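Local coordinates for protein HTH-type transcriptional repressor PhnF (Mycobacterium smegmatis, PDB 3F8M) that represses transcription of the phnDCE operon, which serves phosphate uptake, when phosphate is available to the cell, at residues 79-84 and 231-237; 101-107 and 130-136; 149-154 and 215-221. All coordinates share one frame; numbering follows the deposited sequence.

Contact 1: residues 79-84 and 231-237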
loop_
_atom_site.group_PDB
_atom_site.type_symbol
_atom_site.label_atom_id
_atom_site.label_comp_id
_atom_site.label_asym_id
_atom_site.label_seq_id
_atom_site.Cartn_x
_atom_site.Cartn_y
_atom_site.Cartn_z
ATOM N N LYS A 79 1.692 -4.624 14.029
ATOM C CA LYS A 79 2.275 -4.544 12.674
ATOM C C LYS A 79 3.414 -3.551 12.680
ATOM O O LYS A 79 3.314 -2.483 13.311
ATOM C CB LYS A 79 1.210 -4.069 11.684
ATOM C CG LYS A 79 0.053 -5.029 11.529
ATOM C CD LYS A 79 -0.974 -4.402 10.633
ATOM C CE LYS A 79 -2.072 -5.373 10.275
ATOM N NZ LYS A 79 -3.055 -4.645 9.407
ATOM N N ILE A 80 4.501 -3.886 11.976
ATOM C CA ILE A 80 5.538 -2.895 11.692
ATOM C C ILE A 80 4.960 -1.834 10.790
ATOM O O ILE A 80 4.317 -2.169 9.813
ATOM C CB ILE A 80 6.798 -3.516 11.034
ATOM C CG1 ILE A 80 7.519 -4.406 12.036
ATOM C CG2 ILE A 80 7.804 -2.425 10.662
ATOM C CD1 ILE A 80 8.220 -5.573 11.391
ATOM N N ARG A 81 5.152 -0.563 11.151
ATOM C CA ARG A 81 4.634 0.568 10.373
ATOM C C ARG A 81 5.795 1.194 9.594
ATOM O O ARG A 81 6.599 1.971 10.116
ATOM C CB ARG A 81 3.953 1.590 11.295
ATOM C CG ARG A 81 2.678 1.057 11.940
ATOM C CD ARG A 81 2.156 2.019 13.025
ATOM N NE ARG A 81 1.954 3.348 12.482
ATOM C CZ ARG A 81 0.820 3.767 11.918
ATOM N NH1 ARG A 81 -0.235 2.961 11.831
ATOM N NH2 ARG A 81 0.745 4.996 11.429
ATOM N N GLN A 82 5.910 0.802 8.347
ATOM C CA GLN A 82 7.042 1.217 7.562
ATOM C C GLN A 82 6.736 2.369 6.602
ATOM O O GLN A 82 5.869 2.232 5.732
ATOM C CB GLN A 82 7.505 0.002 6.786
ATOM C CG GLN A 82 8.569 0.276 5.794
ATOM C CD GLN A 82 9.480 -0.903 5.662
ATOM O OE1 GLN A 82 10.684 -0.757 5.780
ATOM N NE2 GLN A 82 8.909 -2.090 5.418
ATOM N N PRO A 83 7.472 3.489 6.736
ATOM C CA PRO A 83 7.340 4.610 5.804
ATOM C C PRO A 83 7.710 4.147 4.397
ATOM O O PRO A 83 8.648 3.344 4.240
ATOM C CB PRO A 83 8.368 5.622 6.319
ATOM C CG PRO A 83 8.696 5.191 7.721
ATOM C CD PRO A 83 8.543 3.717 7.721
ATOM N N LEU A 84 6.963 4.585 3.384
ATOM C CA LEU A 84 7.386 4.350 2.006
ATOM C C LEU A 84 8.520 5.330 1.722
ATOM O O LEU A 84 8.470 6.498 2.092
ATOM C CB LEU A 84 6.231 4.478 1.003
ATOM C CG LEU A 84 5.261 3.295 0.889
ATOM C CD1 LEU A 84 4.036 3.735 0.110
ATOM C CD2 LEU A 84 5.909 2.063 0.240
ATOM N N ASP A 231 -0.894 -9.131 7.596
ATOM C CA ASP A 231 -1.126 -9.144 9.066
ATOM C C ASP A 231 0.094 -8.710 9.894
ATOM O O ASP A 231 -0.005 -8.535 11.124
ATOM C CB ASP A 231 -1.727 -10.484 9.541
ATOM C CG ASP A 231 -0.831 -11.693 9.288
ATOM O OD1 ASP A 231 0.353 -11.552 8.839
ATOM O OD2 ASP A 231 -1.337 -12.813 9.500
ATOM N N ARG A 232 1.228 -8.451 9.235
ATOM C CA ARG A 232 2.409 -8.039 9.979
ATOM C C ARG A 232 2.977 -6.711 9.503
ATOM O O ARG A 232 4.005 -6.219 10.017
ATOM C CB ARG A 232 3.471 -9.175 9.983
ATOM C CG ARG A 232 3.160 -10.266 11.044
ATOM C CD ARG A 232 3.620 -11.680 10.690
ATOM N NE ARG A 232 2.973 -12.707 11.530
ATOM C CZ ARG A 232 3.270 -14.012 11.524
ATOM N NH1 ARG A 232 4.249 -14.515 10.733
ATOM N NH2 ARG A 232 2.592 -14.838 12.339
ATOM N N MET A 233 2.314 -6.080 8.541
ATOM C CA MET A 233 2.909 -4.898 7.982
ATOM C C MET A 233 1.885 -3.841 7.637
ATOM O O MET A 233 0.818 -4.168 7.094
ATOM C CB MET A 233 3.731 -5.307 6.744
ATOM C CG MET A 233 4.271 -4.149 5.917
ATOM S SD MET A 233 5.601 -3.269 6.780
ATOM C CE MET A 233 6.494 -4.663 7.497
ATOM N N THR A 234 2.212 -2.594 7.946
ATOM C CA THR A 234 1.461 -1.425 7.491
ATOM C C THR A 234 2.413 -0.493 6.804
ATOM O O THR A 234 3.503 -0.271 7.307
ATOM C CB THR A 234 0.828 -0.667 8.679
ATOM O OG1 THR A 234 -0.084 -1.536 9.335
ATOM C CG2 THR A 234 0.104 0.537 8.215
ATOM N N PHE A 235 2.014 0.077 5.669
ATOM C CA PHE A 235 2.793 1.138 5.056
ATOM C C PHE A 235 2.177 2.492 5.290
ATOM O O PHE A 235 0.962 2.623 5.276
ATOM C CB PHE A 235 2.950 0.880 3.566
ATOM C CG PHE A 235 3.835 -0.280 3.266
ATOM C CD1 PHE A 235 5.218 -0.160 3.411
ATOM C CD2 PHE A 235 3.303 -1.484 2.894
ATOM C CE1 PHE A 235 6.036 -1.225 3.163
ATOM C CE2 PHE A 235 4.121 -2.564 2.657
ATOM C CZ PHE A 235 5.489 -2.430 2.784
ATOM N N THR A 236 3.023 3.485 5.524
ATOM C CA THR A 236 2.606 4.862 5.724
ATOM C C THR A 236 3.317 5.734 4.700
ATOM O O THR A 236 4.456 5.460 4.302
ATOM C CB THR A 236 2.949 5.403 7.124
ATOM O OG1 THR A 236 4.359 5.621 7.210
ATOM C CG2 THR A 236 2.507 4.437 8.240
ATOM N N ALA A 237 2.638 6.783 4.264
ATOM C CA ALA A 237 3.176 7.637 3.226
ATOM C C ALA A 237 2.699 9.033 3.504
ATOM O O ALA A 237 1.487 9.290 3.605
ATOM C CB ALA A 237 2.751 7.145 1.845
HETATM O O HOH W 1 -2.016 -4.661 6.724
HETATM O O HOH W 2 5.440 4.729 9.728
#

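Contact 2: residues 101-107 and 130-136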
loop_
_atom_site.group_PDB
_atom_site.type_symbol
_atom_site.label_atom_id
_atom_site.label_comp_id
_atom_site.label_asym_id
_atom_site.label_seq_id
_atom_site.Cartn_x
_atom_site.Cartn_y
_atom_site.Cartn_z
ATOM N N GLY A 101 14.634 -8.385 12.262
ATOM C CA GLY A 101 15.877 -8.913 11.685
ATOM C C GLY A 101 15.736 -9.347 10.246
ATOM O O GLY A 101 14.655 -9.270 9.672
ATOM N N ARG A 102 16.841 -9.830 9.693
ATOM C CA ARG A 102 16.869 -10.372 8.333
ATOM C C ARG A 102 17.652 -11.660 8.324
ATOM O O ARG A 102 18.698 -11.779 9.006
ATOM C CB ARG A 102 17.548 -9.404 7.370
ATOM C CG ARG A 102 16.961 -7.993 7.347
ATOM C CD ARG A 102 17.811 -7.081 6.473
ATOM N NE ARG A 102 17.436 -5.648 6.493
ATOM C CZ ARG A 102 17.908 -4.766 7.364
ATOM N NH1 ARG A 102 18.776 -5.154 8.309
ATOM N NH2 ARG A 102 17.531 -3.491 7.272
ATOM N N ILE A 103 17.186 -12.604 7.525
ATOM C CA ILE A 103 17.860 -13.897 7.372
ATOM C C ILE A 103 18.157 -14.150 5.896
ATOM O O ILE A 103 17.287 -13.984 5.042
ATOM C CB ILE A 103 16.965 -15.037 7.900
ATOM C CG1 ILE A 103 16.824 -14.891 9.430
ATOM C CG2 ILE A 103 17.559 -16.416 7.533
ATOM C CD1 ILE A 103 15.605 -15.653 9.998
ATOM N N LEU A 104 19.395 -14.545 5.601
ATOM C CA LEU A 104 19.780 -14.845 4.233
ATOM C C LEU A 104 18.995 -16.071 3.793
ATOM O O LEU A 104 19.040 -17.119 4.456
ATOM C CB LEU A 104 21.297 -15.170 4.176
ATOM C CG LEU A 104 21.789 -15.669 2.793
ATOM C CD1 LEU A 104 21.553 -14.581 1.706
ATOM C CD2 LEU A 104 23.287 -16.113 2.871
ATOM N N VAL A 105 18.289 -15.970 2.680
ATOM C CA VAL A 105 17.768 -17.144 2.001
ATOM C C VAL A 105 18.837 -17.675 1.022
ATOM O O VAL A 105 19.333 -18.822 1.152
ATOM C CB VAL A 105 16.466 -16.785 1.261
ATOM C CG1 VAL A 105 15.940 -17.935 0.411
ATOM C CG2 VAL A 105 15.423 -16.347 2.243
ATOM N N ALA A 106 19.219 -16.847 0.054
ATOM C CA ALA A 106 20.264 -17.267 -0.900
ATOM C C ALA A 106 20.760 -16.083 -1.721
ATOM O O ALA A 106 20.010 -15.137 -1.985
ATOM C CB ALA A 106 19.716 -18.324 -1.821
ATOM N N TRP A 107 22.030 -16.161 -2.129
ATOM C CA TRP A 107 22.528 -15.362 -3.221
ATOM C C TRP A 107 22.375 -16.238 -4.476
ATOM O O TRP A 107 22.608 -17.451 -4.412
ATOM C CB TRP A 107 24.017 -15.035 -3.024
ATOM C CG TRP A 107 24.379 -14.111 -1.854
ATOM C CD1 TRP A 107 24.822 -14.482 -0.628
ATOM C CD2 TRP A 107 24.383 -12.689 -1.877
ATOM N NE1 TRP A 107 25.084 -13.371 0.139
ATOM C CE2 TRP A 107 24.804 -12.250 -0.593
ATOM C CE3 TRP A 107 24.039 -11.730 -2.850
ATOM C CZ2 TRP A 107 24.930 -10.899 -0.257
ATOM C CZ3 TRP A 107 24.155 -10.360 -2.517
ATOM C CH2 TRP A 107 24.616 -9.963 -1.220
ATOM N N GLN A 130 21.499 -11.681 -7.381
ATOM C CA GLN A 130 20.204 -11.604 -6.651
ATOM C C GLN A 130 20.393 -11.998 -5.204
ATOM O O GLN A 130 20.993 -13.037 -4.920
ATOM C CB GLN A 130 19.189 -12.544 -7.280
ATOM C CG GLN A 130 17.833 -12.603 -6.518
ATOM C CD GLN A 130 16.845 -13.517 -7.193
ATOM O OE1 GLN A 130 16.154 -13.096 -8.107
ATOM N NE2 GLN A 130 16.747 -14.753 -6.726
ATOM N N LEU A 131 19.880 -11.152 -4.302
ATOM C CA LEU A 131 19.913 -11.412 -2.904
ATOM C C LEU A 131 18.461 -11.680 -2.481
ATOM O O LEU A 131 17.561 -10.852 -2.728
ATOM C CB LEU A 131 20.404 -10.184 -2.141
ATOM C CG LEU A 131 20.302 -10.284 -0.602
ATOM C CD1 LEU A 131 21.092 -11.494 -0.008
ATOM C CD2 LEU A 131 20.744 -8.962 0.020
ATOM N N GLU A 132 18.246 -12.821 -1.833
ATOM C CA GLU A 132 16.914 -13.121 -1.248
ATOM C C GLU A 132 17.053 -13.295 0.230
ATOM O O GLU A 132 17.967 -13.970 0.709
ATOM C CB GLU A 132 16.332 -14.403 -1.780
ATOM C CG GLU A 132 15.648 -14.301 -3.070
ATOM C CD GLU A 132 14.422 -15.250 -3.168
ATOM O OE1 GLU A 132 14.557 -16.469 -2.882
ATOM O OE2 GLU A 132 13.366 -14.761 -3.607
ATOM N N ARG A 133 16.174 -12.623 0.972
ATOM C CA ARG A 133 16.232 -12.634 2.419
ATOM C C ARG A 133 14.782 -12.654 2.925
ATOM O O ARG A 133 13.863 -12.151 2.251
ATOM C CB ARG A 133 16.897 -11.371 2.939
ATOM C CG ARG A 133 18.418 -11.290 2.603
ATOM C CD ARG A 133 19.125 -10.154 3.297
ATOM N NE ARG A 133 18.642 -8.812 3.023
ATOM C CZ ARG A 133 19.230 -7.722 3.524
ATOM N NH1 ARG A 133 18.741 -6.520 3.265
ATOM N NH2 ARG A 133 20.292 -7.843 4.296
ATOM N N VAL A 134 14.626 -13.203 4.126
ATOM C CA VAL A 134 13.379 -13.129 4.890
ATOM C C VAL A 134 13.533 -12.083 6.004
ATOM O O VAL A 134 14.549 -12.058 6.706
ATOM C CB VAL A 134 13.022 -14.522 5.489
ATOM C CG1 VAL A 134 11.764 -14.466 6.358
ATOM C CG2 VAL A 134 12.860 -15.576 4.397
ATOM N N LEU A 135 12.527 -11.246 6.164
ATOM C CA LEU A 135 12.475 -10.239 7.211
ATOM C C LEU A 135 11.649 -10.828 8.367
ATOM O O LEU A 135 10.658 -11.531 8.125
ATOM C CB LEU A 135 11.775 -9.003 6.647
ATOM C CG LEU A 135 12.421 -8.299 5.424
ATOM C CD1 LEU A 135 11.749 -6.964 5.022
ATOM C CD2 LEU A 135 13.949 -8.093 5.570
ATOM N N THR A 136 12.051 -10.520 9.599
ATOM C CA THR A 136 11.423 -11.129 10.794
ATOM C C THR A 136 11.184 -10.040 11.818
ATOM O O THR A 136 11.836 -8.992 11.801
ATOM C CB THR A 136 12.350 -12.145 11.478
ATOM O OG1 THR A 136 13.558 -11.463 11.916
ATOM C CG2 THR A 136 12.730 -13.220 10.512
HETATM O O HOH W 3 18.630 -15.740 -4.484
#

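Contact 3: residues 149-154 and 215-221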
loop_
_atom_site.group_PDB
_atom_site.type_symbol
_atom_site.label_atom_id
_atom_site.label_comp_id
_atom_site.label_asym_id
_atom_site.label_seq_id
_atom_site.Cartn_x
_atom_site.Cartn_y
_atom_site.Cartn_z
ATOM N N LEU A 149 20.390 -7.061 -8.609
ATOM C CA LEU A 149 21.346 -5.979 -8.710
ATOM C C LEU A 149 22.154 -6.196 -9.991
ATOM O O LEU A 149 22.462 -7.334 -10.314
ATOM C CB LEU A 149 22.334 -6.063 -7.534
ATOM C CG LEU A 149 21.772 -5.947 -6.101
ATOM C CD1 LEU A 149 22.800 -6.372 -5.049
ATOM C CD2 LEU A 149 21.356 -4.455 -5.922
ATOM N N PRO A 150 22.495 -5.104 -10.693
ATOM C CA PRO A 150 23.477 -5.232 -11.787
ATOM C C PRO A 150 24.850 -5.561 -11.169
ATOM O O PRO A 150 25.402 -4.728 -10.443
ATOM C CB PRO A 150 23.434 -3.844 -12.458
ATOM C CG PRO A 150 23.000 -2.876 -11.345
ATOM C CD PRO A 150 21.990 -3.734 -10.543
ATOM N N ALA A 151 25.313 -6.798 -11.356
ATOM C CA ALA A 151 26.474 -7.361 -10.629
ATOM C C ALA A 151 27.719 -6.542 -10.840
ATOM O O ALA A 151 28.557 -6.436 -9.929
ATOM C CB ALA A 151 26.761 -8.772 -11.074
ATOM N N GLN A 152 27.835 -5.965 -12.040
ATOM C CA GLN A 152 29.001 -5.134 -12.419
ATOM C C GLN A 152 29.176 -3.926 -11.528
ATOM O O GLN A 152 30.285 -3.450 -11.289
ATOM C CB GLN A 152 28.925 -4.738 -13.902
ATOM C CG GLN A 152 29.147 -5.966 -14.769
ATOM C CD GLN A 152 29.689 -5.686 -16.148
ATOM O OE1 GLN A 152 29.201 -4.803 -16.876
ATOM N NE2 GLN A 152 30.689 -6.472 -16.540
ATOM N N ARG A 153 28.056 -3.399 -11.037
ATOM C CA ARG A 153 28.102 -2.224 -10.156
ATOM C C ARG A 153 28.634 -2.502 -8.749
ATOM O O ARG A 153 28.979 -1.563 -8.039
ATOM C CB ARG A 153 26.740 -1.541 -10.009
ATOM C CG ARG A 153 26.146 -0.881 -11.290
ATOM C CD ARG A 153 25.124 0.183 -10.889
ATOM N NE ARG A 153 25.767 1.299 -10.203
ATOM C CZ ARG A 153 25.171 2.420 -9.825
ATOM N NH1 ARG A 153 23.872 2.618 -10.050
ATOM N NH2 ARG A 153 25.883 3.362 -9.216
ATOM N N TYR A 154 28.681 -3.762 -8.336
ATOM C CA TYR A 154 28.984 -4.076 -6.918
ATOM C C TYR A 154 30.033 -5.154 -6.715
ATOM O O TYR A 154 29.770 -6.167 -6.084
ATOM C CB TYR A 154 27.685 -4.450 -6.139
ATOM C CG TYR A 154 26.575 -3.456 -6.355
ATOM C CD1 TYR A 154 26.607 -2.200 -5.751
ATOM C CD2 TYR A 154 25.476 -3.782 -7.163
ATOM C CE1 TYR A 154 25.573 -1.280 -5.957
ATOM C CE2 TYR A 154 24.439 -2.872 -7.369
ATOM C CZ TYR A 154 24.509 -1.612 -6.777
ATOM O OH TYR A 154 23.480 -0.718 -6.969
ATOM N N ASP A 215 20.126 6.279 -8.667
ATOM C CA ASP A 215 21.188 6.987 -7.956
ATOM C C ASP A 215 21.285 8.449 -8.408
ATOM O O ASP A 215 20.424 8.940 -9.150
ATOM C CB ASP A 215 22.549 6.261 -8.072
ATOM C CG ASP A 215 23.148 6.313 -9.469
ATOM O OD1 ASP A 215 22.738 7.174 -10.280
ATOM O OD2 ASP A 215 24.047 5.499 -9.770
ATOM N N GLN A 216 22.349 9.113 -7.970
ATOM C CA GLN A 216 22.549 10.551 -8.230
ATOM C C GLN A 216 22.727 10.873 -9.729
ATOM O O GLN A 216 22.504 12.022 -10.148
ATOM C CB GLN A 216 23.712 11.098 -7.383
ATOM C CG GLN A 216 25.083 10.475 -7.680
ATOM C CD GLN A 216 25.431 9.318 -6.733
ATOM O OE1 GLN A 216 24.604 8.445 -6.477
ATOM N NE2 GLN A 216 26.668 9.309 -6.223
ATOM N N ASP A 217 23.128 9.881 -10.519
ATOM C CA ASP A 217 23.206 10.030 -11.968
ATOM C C ASP A 217 21.988 9.475 -12.702
ATOM O O ASP A 217 22.028 9.325 -13.928
ATOM C CB ASP A 217 24.450 9.332 -12.495
ATOM C CG ASP A 217 25.719 9.946 -11.965
ATOM O OD1 ASP A 217 25.751 11.188 -11.834
ATOM O OD2 ASP A 217 26.669 9.191 -11.654
ATOM N N ASP A 218 20.945 9.130 -11.949
ATOM C CA ASP A 218 19.773 8.454 -12.488
ATOM C C ASP A 218 20.108 7.098 -13.122
ATOM O O ASP A 218 19.490 6.699 -14.112
ATOM C CB ASP A 218 19.086 9.362 -13.516
ATOM C CG ASP A 218 17.607 9.156 -13.559
ATOM O OD1 ASP A 218 16.982 8.941 -12.478
ATOM O OD2 ASP A 218 17.079 9.209 -14.687
ATOM N N VAL A 219 21.109 6.403 -12.575
ATOM C CA VAL A 219 21.450 5.062 -13.021
ATOM C C VAL A 219 20.792 4.098 -12.027
ATOM O O VAL A 219 20.836 4.348 -10.825
ATOM C CB VAL A 219 22.962 4.842 -13.058
ATOM C CG1 VAL A 219 23.305 3.471 -13.607
ATOM C CG2 VAL A 219 23.659 5.947 -13.908
ATOM N N ALA A 220 20.161 3.039 -12.545
ATOM C CA ALA A 220 19.437 2.081 -11.692
ATOM C C ALA A 220 20.389 1.407 -10.695
ATOM O O ALA A 220 21.484 1.006 -11.036
ATOM C CB ALA A 220 18.693 1.053 -12.515
ATOM N N ILE A 221 19.936 1.315 -9.454
ATOM C CA ILE A 221 20.696 0.691 -8.360
ATOM C C ILE A 221 20.264 -0.790 -8.212
ATOM O O ILE A 221 21.102 -1.672 -7.992
ATOM C CB ILE A 221 20.434 1.499 -7.045
ATOM C CG1 ILE A 221 21.039 2.916 -7.135
ATOM C CG2 ILE A 221 20.917 0.781 -5.749
ATOM C CD1 ILE A 221 20.539 3.867 -5.962
#

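Contact 1: residues 79-84 and 231-237
With CG trans to the backbone N (chi1 172°), M233 bends at chi2 and chi3, and these bends carry its thioether across to the paired strand, where CE lies 3.7 Å from I80 CB and SD comes near Q82 NE2. Q82 also starts with CG opposite its own N (chi1 173°) and then runs alongside F235; its amide plane is nearly parallel to the phenyl ring (6° apart), with Q82 NE2 3.8 Å from F235 CE1. The SD of M233 sits over one face of that ring, toward its rim. I80, Q82, M233 and F235 thus share one face of a parallel pair of strands within this chain, in which I80, R81, Q82 and P83 pair in order with M233, T234, F235 and T236. Five backbone bonds give the evidence for this register, among them T234 N to I80 O and Q82 N to T234 O, both 2.8 Å. The other face carries R81, whose guanidinium has T236 CG2 over it at 3.7 Å from NH2. At the start of the pair K79 stretches out until its CD is 3.3 Å from T234 OG1. Both polar ends turn to D186 of the second subunit, by a salt bridge from K79 and a hydrogen bond from T234. F235, T236 and A237 also pair antiparallel with a strand of that subunit, carrying the sheet across the dimer interface. Within the chain, Y89 of helix 89-94 packs on I80, Q82 and M233, while L209 of strand 206-214 lies against L84 and F235.

Contact 2: residues 101-107 and 130-136
One face of the R133 guanidinium carries R102 CD, 3.3 Å from CZ, and the opposite face is covered by CD2 of L131, its near neighbour in the strand. The two guanidinium planes are 17° apart, with R102 NE 3.6 Å from R133 NH1, so like charges lie close; other partners probably offset the repulsion, since R102 turns to the carbonyl of E164, and R133 gives NE to the carboxylate of E145 and NH2 to the carbonyls of H163 and A165. The W107 indole receives L131 CD1 over its six-membered ring in a CH-pi contact, 3.7 Å from the centroid and 6° off the normal. With CG trans to its backbone N (chi1 172°), L131 directs CD1 over W107, and the same methyl meets L104 CD1 at 3.6 Å.

These residues share one face of an antiparallel pair at one side of the six-stranded sheet of the UTRA domain, strand 100-111 being outermost within the chain. The register slips by one residue at a classic beta bulge: V105 and A106 both face E132, whose carbonyl O accepts from V105 N at 2.8 Å and from A106 N at 3.2 Å, both donors approaching from the same face of the carbonyl plane. Next to the bulge, V105 CG2 faces V134 CG2. The E132 carboxylate turns to R193 and T146. Farther along, I103 and V134 form a hydrogen-bonded pair, each N-H bonded to the other's carbonyl, and I103 CD1 reaches T136 CG2. Beside W107, a water joins A106 O to Q130 NE2.

Contact 3: residues 149-154 and 215-221
Y154 and R153 bring two hydrogen-bonding side chains against A220 and I221 in the close-fitting part of the contact, which joins the end of strand 140-150 and the 3-10 turn 151-153 to the start of strand 220-229, its neighbour in the six-stranded antiparallel sheet of the UTRA domain. The Y154 hydroxyl donates to I221 O at 2.8 Å; that oxygen lies at the edge of the phenol ring, in its plane, and the C=O...O angle of 114° puts the donor well off the carbonyl axis. P150 CD (3.4 Å) and L149 CD2 (3.5 Å) also pack against I221 O. The I221 side chain crosses that of Y154 at about a right angle, CG2 touching OH, while R153 CB covers one ring face over its centre.

R153 then bends at its third torsion (chi3 66°), which swings the guanidinium toward the 215-221 segment. R153 NH1 donates to A220 O at 3.0 Å; the oxygen is in the guanidinium plane, but the donor stands above the carbonyl plane. R153 NH1 and NH2 both bond to one oxygen, D215 OD2, each at 2.9 Å, in an end-on salt bridge with the guanidinium and carboxylate planes 83° apart.

The outer side is looser. A type I turn runs from D215 to D218, and Q216, D217 and D218, all exposed, make no contact with 149-154; V219 touches R153 NH1 lightly, through CG1 and its carbonyl O. Behind the salt bridge D215 OD1 takes N-H groups from D217, an Asx turn, and from V219, on opposite faces of its plane.

The chemistry divides the carboxylate's work: OD1 fixes its own turn, and OD2 binds R153. Four N-H donors converge on D215, which would probably stabilise its negative charge and keep it ionised.

From the N terminus, the chain passes the winged helix-turn-helix region and reaches strand 80-83, where contact 1 opens; it closes only near the C-terminal end, at 233-240, enclosing 146 residues. Contacts 2 and 3 both nest inside that loop and follow one another in series. Contact 2 closes first, joining strands 100-111 and 127-137 at one side of the six-stranded sheet. Strand 140-150 follows directly and leads into contact 3, which spans the intervening helices and strands to meet the start of strand 220-229. Contacts 2 and 3 thus share one sheet, centres about 20 Å apart, whereas contact 1 forms a separate parallel pair that continues into the second subunit.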